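Local structure of Ufm1-specific protease (5EJJ) at residues E475-L480 with V505-T510; I465-G470 with Y552-P557; T514-L519 with K541-W546; T373-P378 with G488-I493. The protein is a thiol protease that hydrolyses the peptide bond at the C-terminal glycine of ufm-1, a ubiquitin-like modifier bound to target proteins. All coordinates share one frame; numbering follows the deposited sequence.

Contact 1 (E475-L480 with V505-T510)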
loop_
_atom_site.group_PDB
_atom_site.type_symbol
_atom_site.label_atom_id
_atom_site.label_comp_id
_atom_site.label_asym_id
_atom_site.label_seq_id
_atom_site.Cartn_x
_atom_site.Cartn_y
_atom_site.Cartn_z
ATOM N N GLU A 475 5.483 -8.683 32.332
ATOM C CA GLU A 475 5.942 -7.461 32.998
ATOM C C GLU A 475 6.792 -6.580 32.080
ATOM O O GLU A 475 7.365 -5.567 32.509
ATOM C CB GLU A 475 6.772 -7.794 34.234
ATOM C CG GLU A 475 6.186 -8.826 35.156
ATOM C CD GLU A 475 7.049 -9.019 36.389
ATOM O OE1 GLU A 475 7.256 -10.188 36.795
ATOM O OE2 GLU A 475 7.526 -7.999 36.944
ATOM N N ARG A 476 6.895 -6.987 30.822
ATOM C CA ARG A 476 7.710 -6.278 29.864
ATOM C C ARG A 476 6.852 -5.887 28.658
ATOM O O ARG A 476 7.343 -5.289 27.694
ATOM C CB ARG A 476 8.901 -7.154 29.467
ATOM C CG ARG A 476 10.245 -6.463 29.611
ATOM C CD ARG A 476 11.084 -6.946 30.789
ATOM N NE ARG A 476 12.179 -6.001 31.007
ATOM C CZ ARG A 476 13.279 -5.930 30.257
ATOM N NH1 ARG A 476 13.453 -6.768 29.243
ATOM N NH2 ARG A 476 14.215 -5.021 30.520
ATOM N N VAL A 477 5.560 -6.209 28.739
ATOM C CA VAL A 477 4.606 -5.947 27.656
ATOM C C VAL A 477 4.447 -4.455 27.375
ATOM O O VAL A 477 4.057 -4.065 26.284
ATOM C CB VAL A 477 3.214 -6.560 27.963
ATOM C CG1 VAL A 477 2.338 -5.562 28.697
ATOM C CG2 VAL A 477 2.536 -7.022 26.694
ATOM N N ARG A 478 4.763 -3.631 28.369
ATOM C CA ARG A 478 4.732 -2.181 28.235
ATOM C C ARG A 478 5.708 -1.706 27.148
ATOM O O ARG A 478 5.305 -1.034 26.201
ATOM C CB ARG A 478 5.068 -1.534 29.591
ATOM C CG ARG A 478 4.091 -0.439 30.057
ATOM C CD ARG A 478 4.073 -0.266 31.588
ATOM N NE ARG A 478 3.463 -1.409 32.273
ATOM C CZ ARG A 478 2.150 -1.590 32.410
ATOM N NH1 ARG A 478 1.305 -0.698 31.911
ATOM N NH2 ARG A 478 1.683 -2.663 33.042
ATOM N N GLU A 479 6.983 -2.068 27.285
ATOM C CA GLU A 479 8.027 -1.697 26.320
ATOM C C GLU A 479 7.952 -2.485 24.999
ATOM O O GLU A 479 8.551 -2.088 23.989
ATOM C CB GLU A 479 9.409 -1.859 26.957
ATOM C CG GLU A 479 9.564 -3.151 27.758
ATOM C CD GLU A 479 10.650 -3.073 28.830
ATOM O OE1 GLU A 479 11.810 -2.728 28.488
ATOM O OE2 GLU A 479 10.336 -3.356 30.016
ATOM N N LEU A 480 7.218 -3.599 25.023
ATOM C CA LEU A 480 6.919 -4.383 23.823
ATOM C C LEU A 480 5.790 -3.746 22.993
ATOM O O LEU A 480 5.816 -3.785 21.755
ATOM C CB LEU A 480 6.562 -5.828 24.195
ATOM C CG LEU A 480 6.576 -6.849 23.050
ATOM C CD1 LEU A 480 7.988 -7.035 22.504
ATOM C CD2 LEU A 480 5.982 -8.190 23.461
ATOM N N VAL A 505 0.342 -7.193 20.553
ATOM C CA VAL A 505 -0.093 -7.470 21.908
ATOM C C VAL A 505 -1.581 -7.076 22.125
ATOM O O VAL A 505 -2.157 -6.334 21.329
ATOM C CB VAL A 505 0.857 -6.790 22.913
ATOM C CG1 VAL A 505 2.192 -7.491 22.901
ATOM C CG2 VAL A 505 1.055 -5.338 22.557
ATOM N N ASP A 506 -2.202 -7.614 23.174
ATOM C CA ASP A 506 -3.584 -7.292 23.545
ATOM C C ASP A 506 -3.584 -6.936 25.035
ATOM O O ASP A 506 -3.878 -7.777 25.881
ATOM C CB ASP A 506 -4.500 -8.500 23.287
ATOM C CG ASP A 506 -5.976 -8.117 23.126
ATOM O OD1 ASP A 506 -6.761 -8.947 22.583
ATOM O OD2 ASP A 506 -6.338 -6.990 23.536
ATOM N N PHE A 507 -3.243 -5.687 25.342
ATOM C CA PHE A 507 -2.930 -5.269 26.709
ATOM C C PHE A 507 -3.997 -4.380 27.368
ATOM O O PHE A 507 -4.321 -3.300 26.871
ATOM C CB PHE A 507 -1.572 -4.565 26.723
ATOM C CG PHE A 507 -1.190 -4.003 28.057
ATOM C CD1 PHE A 507 -1.405 -4.730 29.219
ATOM C CD2 PHE A 507 -0.588 -2.758 28.151
ATOM C CE1 PHE A 507 -1.046 -4.217 30.450
ATOM C CE2 PHE A 507 -0.219 -2.238 29.379
ATOM C CZ PHE A 507 -0.450 -2.966 30.529
ATOM N N ASN A 508 -4.503 -4.844 28.511
ATOM C CA ASN A 508 -5.542 -4.163 29.296
ATOM C C ASN A 508 -4.957 -3.599 30.608
ATOM O O ASN A 508 -4.897 -4.310 31.609
ATOM C CB ASN A 508 -6.660 -5.178 29.590
ATOM C CG ASN A 508 -7.875 -4.566 30.273
ATOM O OD1 ASN A 508 -7.760 -3.707 31.149
ATOM N ND2 ASN A 508 -9.056 -5.036 29.885
ATOM N N ASP A 509 -4.545 -2.330 30.608
ATOM C CA ASP A 509 -3.781 -1.757 31.731
ATOM C C ASP A 509 -4.510 -1.738 33.082
ATOM O O ASP A 509 -3.891 -1.493 34.123
ATOM C CB ASP A 509 -3.250 -0.354 31.394
ATOM C CG ASP A 509 -4.345 0.592 30.914
ATOM O OD1 ASP A 509 -5.542 0.232 30.998
ATOM O OD2 ASP A 509 -4.004 1.707 30.457
ATOM N N THR A 510 -5.817 -1.994 33.056
ATOM C CA THR A 510 -6.625 -2.088 34.273
ATOM C C THR A 510 -6.465 -3.465 34.918
ATOM O O THR A 510 -5.687 -3.637 35.862
ATOM C CB THR A 510 -8.125 -1.824 33.974
ATOM O OG1 THR A 510 -8.287 -0.497 33.453
ATOM C CG2 THR A 510 -8.974 -1.978 35.235
#
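Apolar contact carries most of this pairing between the start of helix 477-484 and the end of strand 499-507. Val477 works with both methyls. Its CG2 lies 3.8 Å from Val505 CG1, and the two valines pass alongside with their side chains running opposite ways. Leu480, one turn further along the helix, adds its CD2 at 3.9 Å from the same Val505 CG1. Its CG is anti to the backbone N, which brings that methyl within reach.

The aromatic part is a CH-pi contact. Val477 CG1 stands 3.8 Å from the centroid of the Phe507 ring and only 9° off the ring normal, so the methyl sits over the middle of the face. The backbone N of Asp509 lies over the opposite face, toward the rim.

Arg478 supplies the charged part. Its CB points away from the strand, but the chain bends at chi3 (-70°) and returns the guanidinium to the ring. NH1 lies at the ring edge, 3.2 Å from Phe507 CZ, with the two planes 74° apart. This is not a stacked cation-pi pair.

Past the strand, Asn508 OD1 accepts from Thr510 N at 3.2 Å, forming an Asx turn. Asn508 ND2 is held by Val369 O.

The contact thus depends on apolar burial and shape fit, with little directional polar hold. The charge of Arg478, an exposed residue at the ring edge, probably stays solvated.

Contact 2 (I465-G470 with Y552-P557)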
loop_
_atom_site.group_PDB
_atom_site.type_symbol
_atom_site.label_atom_id
_atom_site.label_comp_id
_atom_site.label_asym_id
_atom_site.label_seq_id
_atom_site.Cartn_x
_atom_site.Cartn_y
_atom_site.Cartn_z
ATOM N N ILE A 465 15.525 -7.524 24.428
ATOM C CA ILE A 465 14.717 -7.646 25.636
ATOM C C ILE A 465 14.897 -9.052 26.212
ATOM O O ILE A 465 14.474 -10.045 25.610
ATOM C CB ILE A 465 13.228 -7.364 25.352
ATOM C CG1 ILE A 465 12.955 -5.862 25.339
ATOM C CG2 ILE A 465 12.338 -7.996 26.394
ATOM C CD1 ILE A 465 11.496 -5.548 25.082
ATOM N N ALA A 466 15.540 -9.128 27.375
ATOM C CA ALA A 466 15.857 -10.414 27.999
ATOM C C ALA A 466 15.064 -10.707 29.284
ATOM O O ALA A 466 14.719 -9.812 30.064
ATOM C CB ALA A 466 17.346 -10.528 28.237
ATOM N N THR A 467 14.806 -11.985 29.506
ATOM C CA THR A 467 13.778 -12.399 30.437
ATOM C C THR A 467 14.188 -13.655 31.219
ATOM O O THR A 467 14.762 -14.576 30.645
ATOM C CB THR A 467 12.477 -12.645 29.632
ATOM O OG1 THR A 467 11.763 -11.409 29.478
ATOM C CG2 THR A 467 11.597 -13.665 30.297
ATOM N N ASN A 468 13.897 -13.683 32.523
ATOM C CA ASN A 468 14.192 -14.852 33.367
ATOM C C ASN A 468 13.136 -15.952 33.278
ATOM O O ASN A 468 13.458 -17.125 33.409
ATOM C CB ASN A 468 14.400 -14.463 34.844
ATOM C CG ASN A 468 15.640 -13.585 35.069
ATOM O OD1 ASN A 468 15.912 -13.149 36.190
ATOM N ND2 ASN A 468 16.382 -13.317 34.004
ATOM N N SER A 469 11.881 -15.571 33.057
ATOM C CA SER A 469 10.783 -16.534 33.047
ATOM C C SER A 469 9.725 -16.225 31.993
ATOM O O SER A 469 9.465 -15.065 31.690
ATOM C CB SER A 469 10.114 -16.596 34.428
ATOM O OG SER A 469 8.899 -17.338 34.392
ATOM N N GLY A 470 9.086 -17.268 31.472
ATOM C CA GLY A 470 7.990 -17.094 30.535
ATOM C C GLY A 470 6.901 -16.157 31.027
ATOM O O GLY A 470 6.246 -15.484 30.236
ATOM N N TYR A 552 13.661 -16.275 28.272
ATOM C CA TYR A 552 13.351 -15.906 26.888
ATOM C C TYR A 552 14.143 -14.686 26.412
ATOM O O TYR A 552 14.277 -13.708 27.148
ATOM C CB TYR A 552 11.857 -15.633 26.744
ATOM C CG TYR A 552 10.986 -16.868 26.629
ATOM C CD1 TYR A 552 10.459 -17.249 25.411
ATOM C CD2 TYR A 552 10.657 -17.628 27.739
ATOM C CE1 TYR A 552 9.639 -18.361 25.290
ATOM C CE2 TYR A 552 9.838 -18.749 27.622
ATOM C CZ TYR A 552 9.342 -19.109 26.387
ATOM O OH TYR A 552 8.533 -20.210 26.227
ATOM N N ASN A 553 14.673 -14.753 25.188
ATOM C CA ASN A 553 15.298 -13.588 24.549
ATOM C C ASN A 553 14.435 -12.990 23.407
ATOM O O ASN A 553 13.680 -13.702 22.737
ATOM C CB ASN A 553 16.739 -13.900 24.098
ATOM C CG ASN A 553 17.783 -13.642 25.205
ATOM O OD1 ASN A 553 17.432 -13.229 26.310
ATOM N ND2 ASN A 553 19.060 -13.893 24.906
ATOM N N MET A 554 14.522 -11.676 23.217
ATOM C CA MET A 554 13.687 -10.970 22.242
ATOM C C MET A 554 14.520 -10.000 21.396
ATOM O O MET A 554 15.238 -9.131 21.930
ATOM C CB MET A 554 12.572 -10.203 22.962
ATOM C CG MET A 554 11.164 -10.677 22.644
ATOM S SD MET A 554 9.915 -10.177 23.872
ATOM C CE MET A 554 10.640 -10.816 25.379
ATOM N N VAL A 555 14.438 -10.152 20.075
ATOM C CA VAL A 555 15.125 -9.224 19.175
ATOM C C VAL A 555 14.112 -8.309 18.479
ATOM O O VAL A 555 13.076 -8.766 17.978
ATOM C CB VAL A 555 16.095 -9.939 18.183
ATOM C CG1 VAL A 555 15.484 -11.204 17.632
ATOM C CG2 VAL A 555 16.502 -9.008 17.054
ATOM N N LEU A 556 14.437 -7.016 18.498
ATOM C CA LEU A 556 13.538 -5.924 18.161
ATOM C C LEU A 556 14.156 -5.053 17.080
ATOM O O LEU A 556 14.832 -4.061 17.396
ATOM C CB LEU A 556 13.316 -5.056 19.395
ATOM C CG LEU A 556 12.100 -5.363 20.264
ATOM C CD1 LEU A 556 12.063 -6.806 20.670
ATOM C CD2 LEU A 556 12.092 -4.473 21.484
ATOM N N PRO A 557 13.924 -5.406 15.801
ATOM C CA PRO A 557 14.596 -4.735 14.681
ATOM C C PRO A 557 14.292 -3.246 14.593
ATOM O O PRO A 557 13.142 -2.830 14.761
ATOM C CB PRO A 557 14.060 -5.487 13.467
ATOM C CG PRO A 557 13.684 -6.852 14.006
ATOM C CD PRO A 557 13.112 -6.548 15.347
#
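An antiparallel strand pair at the margin of the protease-domain sheet forms this contact. Strand 462-467 runs against strand 552-557, with 172° between the directions of the two short segments. Ile465 and Met554 make a hydrogen-bonded pair. Ile465 N gives a fairly straight bond (161°) to Met554 O at 3.0 Å, in the carbonyl plane and on a lone pair. The return bond from Met554 N to Ile465 O is weak. Ala466 and Asn553 follow as a non-hydrogen-bonded pair on the other face. Beyond them, Tyr552 N reaches Thr467 O at 3.1 Å by a bent bond, from above the carbonyl plane.

On the face of Ile465, side chains run alongside each other. Ile465 CG2 is anti to the backbone N and lies 3.4 Å from Met554 CE, which the bend at chi3 (-55°) folds back. Ile465 CD1 crosses to Leu556 CD2 at 3.8 Å. The Tyr552 ring rests against Gly470, with CE2 3.8 Å from Gly470 CA. Its OH is bonded to Ser547 N.

Helix 477-484 covers this face through Glu479, Leu480 and His483. The arrangement is that of an antiparallel sheet with an apolar face packed under a helix, here in a peptidase C78 domain of clan CA.

Contact 3 (T514-L519 with K541-W546)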
loop_
_atom_site.group_PDB
_atom_site.type_symbol
_atom_site.label_atom_id
_atom_site.label_comp_id
_atom_site.label_asym_id
_atom_site.label_seq_id
_atom_site.Cartn_x
_atom_site.Cartn_y
_atom_site.Cartn_z
ATOM N N THR A 514 -3.178 -10.002 29.605
ATOM C CA THR A 514 -2.336 -9.750 28.436
ATOM C C THR A 514 -2.356 -10.909 27.441
ATOM O O THR A 514 -2.191 -12.065 27.824
ATOM C CB THR A 514 -0.873 -9.490 28.852
ATOM O OG1 THR A 514 -0.447 -10.519 29.756
ATOM C CG2 THR A 514 -0.731 -8.127 29.533
ATOM N N LYS A 515 -2.559 -10.593 26.165
ATOM C CA LYS A 515 -2.472 -11.602 25.110
ATOM C C LYS A 515 -1.407 -11.238 24.060
ATOM O O LYS A 515 -0.964 -10.090 23.985
ATOM C CB LYS A 515 -3.838 -11.852 24.456
ATOM C CG LYS A 515 -4.935 -12.246 25.437
ATOM C CD LYS A 515 -6.107 -12.938 24.738
ATOM C CE LYS A 515 -5.667 -14.248 24.073
ATOM N NZ LYS A 515 -6.811 -15.074 23.559
ATOM N N PHE A 516 -0.997 -12.220 23.259
ATOM C CA PHE A 516 0.101 -12.042 22.309
ATOM C C PHE A 516 -0.249 -12.581 20.925
ATOM O O PHE A 516 -0.711 -13.721 20.797
ATOM C CB PHE A 516 1.355 -12.753 22.814
ATOM C CG PHE A 516 1.961 -12.130 24.036
ATOM C CD1 PHE A 516 2.944 -11.161 23.923
ATOM C CD2 PHE A 516 1.563 -12.522 25.296
ATOM C CE1 PHE A 516 3.512 -10.587 25.047
ATOM C CE2 PHE A 516 2.127 -11.955 26.421
ATOM C CZ PHE A 516 3.100 -10.982 26.295
ATOM N N LEU A 517 -0.019 -11.767 19.892
ATOM C CA LEU A 517 -0.272 -12.193 18.513
ATOM C C LEU A 517 0.936 -12.932 17.936
ATOM O O LEU A 517 1.980 -12.338 17.667
ATOM C CB LEU A 517 -0.680 -11.013 17.624
ATOM C CG LEU A 517 -1.004 -11.357 16.161
ATOM C CD1 LEU A 517 -1.900 -12.578 16.027
ATOM C CD2 LEU A 517 -1.644 -10.171 15.474
ATOM N N VAL A 518 0.778 -14.239 17.748
ATOM C CA VAL A 518 1.907 -15.091 17.406
ATOM C C VAL A 518 1.798 -15.739 16.038
ATOM O O VAL A 518 0.815 -16.416 15.722
ATOM C CB VAL A 518 2.115 -16.200 18.451
ATOM C CG1 VAL A 518 3.363 -17.001 18.110
ATOM C CG2 VAL A 518 2.207 -15.600 19.849
ATOM N N LEU A 519 2.833 -15.516 15.241
ATOM C CA LEU A 519 2.996 -16.182 13.967
ATOM C C LEU A 519 4.043 -17.287 14.165
ATOM O O LEU A 519 5.221 -17.012 14.441
ATOM C CB LEU A 519 3.414 -15.172 12.895
ATOM C CG LEU A 519 3.465 -15.642 11.441
ATOM C CD1 LEU A 519 2.092 -16.023 10.924
ATOM C CD2 LEU A 519 4.093 -14.577 10.566
ATOM N N LYS A 541 -2.708 -15.380 21.534
ATOM C CA LYS A 541 -2.361 -16.332 22.575
ATOM C C LYS A 541 -2.365 -15.657 23.947
ATOM O O LYS A 541 -2.135 -14.453 24.041
ATOM C CB LYS A 541 -1.002 -16.969 22.265
ATOM C CG LYS A 541 -1.090 -18.312 21.525
ATOM C CD LYS A 541 -1.118 -18.168 20.010
ATOM C CE LYS A 541 -1.083 -19.535 19.317
ATOM N NZ LYS A 541 -2.420 -20.194 19.218
ATOM N N PRO A 542 -2.654 -16.431 25.014
ATOM C CA PRO A 542 -2.691 -15.917 26.397
ATOM C C PRO A 542 -1.306 -15.942 27.027
ATOM O O PRO A 542 -0.479 -16.727 26.572
ATOM C CB PRO A 542 -3.580 -16.930 27.102
ATOM C CG PRO A 542 -3.268 -18.228 26.388
ATOM C CD PRO A 542 -3.049 -17.855 24.944
ATOM N N ALA A 543 -1.058 -15.136 28.058
ATOM C CA ALA A 543 0.278 -15.063 28.675
ATOM C C ALA A 543 0.807 -16.426 29.144
ATOM O O ALA A 543 2.013 -16.605 29.330
ATOM C CB ALA A 543 0.302 -14.042 29.821
ATOM N N SER A 544 -0.113 -17.376 29.312
ATOM C CA SER A 544 0.187 -18.771 29.643
ATOM C C SER A 544 0.636 -19.581 28.415
ATOM O O SER A 544 0.378 -20.784 28.322
ATOM C CB SER A 544 -1.059 -19.432 30.245
ATOM O OG SER A 544 -2.063 -19.631 29.255
ATOM N N PHE A 545 1.297 -18.910 27.474
ATOM C CA PHE A 545 1.808 -19.537 26.258
ATOM C C PHE A 545 3.321 -19.674 26.393
ATOM O O PHE A 545 3.927 -20.589 25.838
ATOM C CB PHE A 545 1.435 -18.678 25.047
ATOM C CG PHE A 545 1.928 -19.200 23.718
ATOM C CD1 PHE A 545 1.291 -20.263 23.086
ATOM C CD2 PHE A 545 2.987 -18.577 23.064
ATOM C CE1 PHE A 545 1.723 -20.722 21.831
ATOM C CE2 PHE A 545 3.424 -19.030 21.813
ATOM C CZ PHE A 545 2.787 -20.106 21.197
ATOM N N TRP A 546 3.924 -18.769 27.155
ATOM C CA TRP A 546 5.359 -18.819 27.399
ATOM C C TRP A 546 5.717 -19.695 28.616
ATOM O O TRP A 546 5.155 -19.514 29.703
ATOM C CB TRP A 546 5.906 -17.403 27.591
ATOM C CG TRP A 546 5.427 -16.401 26.569
ATOM C CD1 TRP A 546 4.755 -15.239 26.815
ATOM C CD2 TRP A 546 5.589 -16.475 25.146
ATOM N NE1 TRP A 546 4.494 -14.584 25.638
ATOM C CE2 TRP A 546 4.992 -15.326 24.599
ATOM C CE3 TRP A 546 6.185 -17.399 24.282
ATOM C CZ2 TRP A 546 4.973 -15.080 23.232
ATOM C CZ3 TRP A 546 6.165 -17.150 22.931
ATOM C CH2 TRP A 546 5.565 -16.005 22.417
#
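Trp546 and Phe516 form the close-packed side of this contact. Trp546 turns its edge to the face of Phe516 in a T-shaped pair, planes at 74°, with NE1 over the ring centre. Phe516 projects to the face covered by Val477 and Leu480 of helix 477-484; with CG anti to the carbonyl carbon (chi1 -68°) its ring takes the Trp546 edge. At the lighter margin, Val518 CG2 meets Phe545 CE2 tip to tip at 4.1 Å.

The backbone frame is a short antiparallel ladder in the C78 domain sheet. Phe516 N bonds to Lys541 O at 2.6 Å (157°), and Lys541 N bonds back to Phe516 O at 2.7 Å. Strand 514-519 leads to Asp520, probably an active-site residue, whose side chain is about 5 Å from that of Val518.

The other face is looser. Lys515 and Pro542 form a non-hydrogen-bonded pair there, and Pro542 is exposed. Lys515 bends at chi3, so its CE comes back to 3.5 Å from Lys541 O. Lys541 itself starts on the Phe516 face, passes Val518 CB with its CD (4.1 Å), and leads its amine away to a weak bond with Gly536 O. A weak bond, Ala543 N to Thr514 O, continues the pairing.

Contact 4 (T373-P378 with G488-I493)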
loop_
_atom_site.group_PDB
_atom_site.type_symbol
_atom_site.label_atom_id
_atom_site.label_comp_id
_atom_site.label_asym_id
_atom_site.label_seq_id
_atom_site.Cartn_x
_atom_site.Cartn_y
_atom_site.Cartn_z
ATOM N N THR A 373 -1.915 -3.035 20.222
ATOM C CA THR A 373 -0.871 -2.449 19.398
ATOM C C THR A 373 -0.307 -3.558 18.518
ATOM O O THR A 373 0.019 -4.650 18.978
ATOM C CB THR A 373 0.227 -1.748 20.225
ATOM O OG1 THR A 373 -0.377 -0.813 21.129
ATOM C CG2 THR A 373 1.171 -0.989 19.317
ATOM N N THR A 374 -0.232 -3.278 17.230
ATOM C CA THR A 374 0.064 -4.305 16.262
ATOM C C THR A 374 1.290 -3.886 15.470
ATOM O O THR A 374 1.811 -2.788 15.655
ATOM C CB THR A 374 -1.133 -4.506 15.321
ATOM O OG1 THR A 374 -0.887 -5.609 14.445
ATOM C CG2 THR A 374 -1.371 -3.250 14.484
ATOM N N VAL A 375 1.749 -4.776 14.599
ATOM C CA VAL A 375 2.887 -4.502 13.738
ATOM C C VAL A 375 2.513 -3.394 12.757
ATOM O O VAL A 375 1.357 -3.262 12.371
ATOM C CB VAL A 375 3.333 -5.778 12.984
ATOM C CG1 VAL A 375 2.347 -6.134 11.890
ATOM C CG2 VAL A 375 4.726 -5.612 12.412
ATOM N N ASN A 376 3.501 -2.603 12.360
ATOM C CA ASN A 376 3.260 -1.360 11.631
ATOM C C ASN A 376 2.961 -1.457 10.138
ATOM O O ASN A 376 1.954 -0.923 9.685
ATOM C CB ASN A 376 4.420 -0.404 11.837
ATOM C CG ASN A 376 4.077 0.995 11.433
ATOM O OD1 ASN A 376 4.885 1.689 10.808
ATOM N ND2 ASN A 376 2.861 1.425 11.771
ATOM N N GLY A 377 3.838 -2.090 9.369
ATOM C CA GLY A 377 3.598 -2.258 7.939
ATOM C C GLY A 377 3.191 -3.670 7.538
ATOM O O GLY A 377 2.668 -4.420 8.359
ATOM N N PRO A 378 3.410 -4.042 6.264
ATOM C CA PRO A 378 3.217 -5.422 5.773
ATOM C C PRO A 378 4.483 -6.318 5.859
ATOM O O PRO A 378 5.594 -5.799 5.960
ATOM C CB PRO A 378 2.848 -5.203 4.301
ATOM C CG PRO A 378 3.679 -4.044 3.927
ATOM C CD PRO A 378 3.655 -3.110 5.149
ATOM N N GLY A 488 7.667 -0.633 15.068
ATOM C CA GLY A 488 6.624 -1.390 14.395
ATOM C C GLY A 488 7.030 -2.591 13.557
ATOM O O GLY A 488 6.299 -2.984 12.657
ATOM N N THR A 489 8.186 -3.176 13.854
ATOM C CA THR A 489 8.677 -4.371 13.157
ATOM C C THR A 489 8.267 -5.667 13.843
ATOM O O THR A 489 8.008 -5.677 15.050
ATOM C CB THR A 489 10.182 -4.352 13.108
ATOM O OG1 THR A 489 10.678 -4.042 14.423
ATOM C CG2 THR A 489 10.644 -3.289 12.137
ATOM N N PRO A 490 8.208 -6.772 13.085
ATOM C CA PRO A 490 7.843 -8.010 13.776
ATOM C C PRO A 490 8.960 -8.361 14.754
ATOM O O PRO A 490 10.128 -8.007 14.535
ATOM C CB PRO A 490 7.760 -9.051 12.650
ATOM C CG PRO A 490 7.831 -8.272 11.364
ATOM C CD PRO A 490 8.573 -7.009 11.682
ATOM N N VAL A 491 8.595 -9.022 15.844
ATOM C CA VAL A 491 9.540 -9.319 16.912
ATOM C C VAL A 491 9.837 -10.806 16.940
ATOM O O VAL A 491 8.916 -11.635 16.942
ATOM C CB VAL A 491 8.980 -8.861 18.273
ATOM C CG1 VAL A 491 9.730 -9.497 19.419
ATOM C CG2 VAL A 491 9.037 -7.346 18.365
ATOM N N MET A 492 11.125 -11.145 16.930
ATOM C CA MET A 492 11.501 -12.529 17.136
ATOM C C MET A 492 11.703 -12.793 18.620
ATOM O O MET A 492 12.535 -12.154 19.290
ATOM C CB MET A 492 12.742 -12.917 16.345
ATOM C CG MET A 492 13.230 -14.342 16.655
ATOM S SD MET A 492 14.493 -14.509 17.968
ATOM C CE MET A 492 14.728 -16.283 17.908
ATOM N N ILE A 493 10.902 -13.732 19.120
ATOM C CA ILE A 493 10.955 -14.159 20.510
ATOM C C ILE A 493 11.766 -15.453 20.568
ATOM O O ILE A 493 11.425 -16.461 19.925
ATOM C CB ILE A 493 9.518 -14.303 21.123
ATOM C CG1 ILE A 493 9.561 -14.778 22.574
ATOM C CG2 ILE A 493 8.659 -15.246 20.313
ATOM C CD1 ILE A 493 9.979 -13.743 23.533
#
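Thr373 opens the first segment as part of a weakly bonded strand, and its backbone pairs with Val505 of strand 499-507 rather than with 488-493. The chain then leaves the sheet.

Val375 is the first residue to touch the other segment. Its CG2 stands anti to the backbone N, and this branch does all the close touching. It lies 3.1 Å from Gly488 O and 3.7 Å from Pro490 N. It also packs on the proline ring, 4.2 Å from Pro490 CD.

Asn376 follows and makes the one hydrogen bond between the segments. Its backbone N donates to Gly488 O at 2.8 Å, nearly straight at 165°. The donor lies in the carbonyl plane, on a lone pair. Asn376 CB comes to 3.5 Å from Gly488 CA. Gly488 has no side chain, which lets the backbones approach to 4.4 Å between Asn376 CA and Gly488 CA; a CB there would run into Asn376 CB. Its positive phi (53°) also suits a glycine. Asn376 CG is anti to the backbone N (chi1 -165°) and carries the amide away, where OD1 accepts from Lys332 NZ.

At Pro378 the segment has left 488-493 and packs on Arg357, Glu358 and Leu410. Trp407 of helix 396-409 covers Val375, Thr489 and Pro490 together. Beyond Pro490, strand 491-494 enters the sheet between strands 499-507 and 552-557.

All four contacts involve one antiparallel sheet, the helix on it, or loops leading into its strands. Contacts 1 and 3 are closest, with centres 11 Å apart: Asp506 N probably bonds to Lys515 O, and Leu480 CD2 packs 3.8 Å from Phe516 CE1. Leu480 also meets contact 2, its CD1 3.9 Å from Met554 SD. Contacts 2 and 4 share neighbouring strands, with Val555 N 2.9 Å from Met492 O. Trp546 CH2 of contact 3 packs 3.8 Å from Ile493 CG2 of contact 4. Contacts 2 and 3, unlike 1 and 4, lie near the active site: the side chains of Tyr552 and Phe545 are about 10 Å and 8 Å from that of His522, an inferred active-site residue.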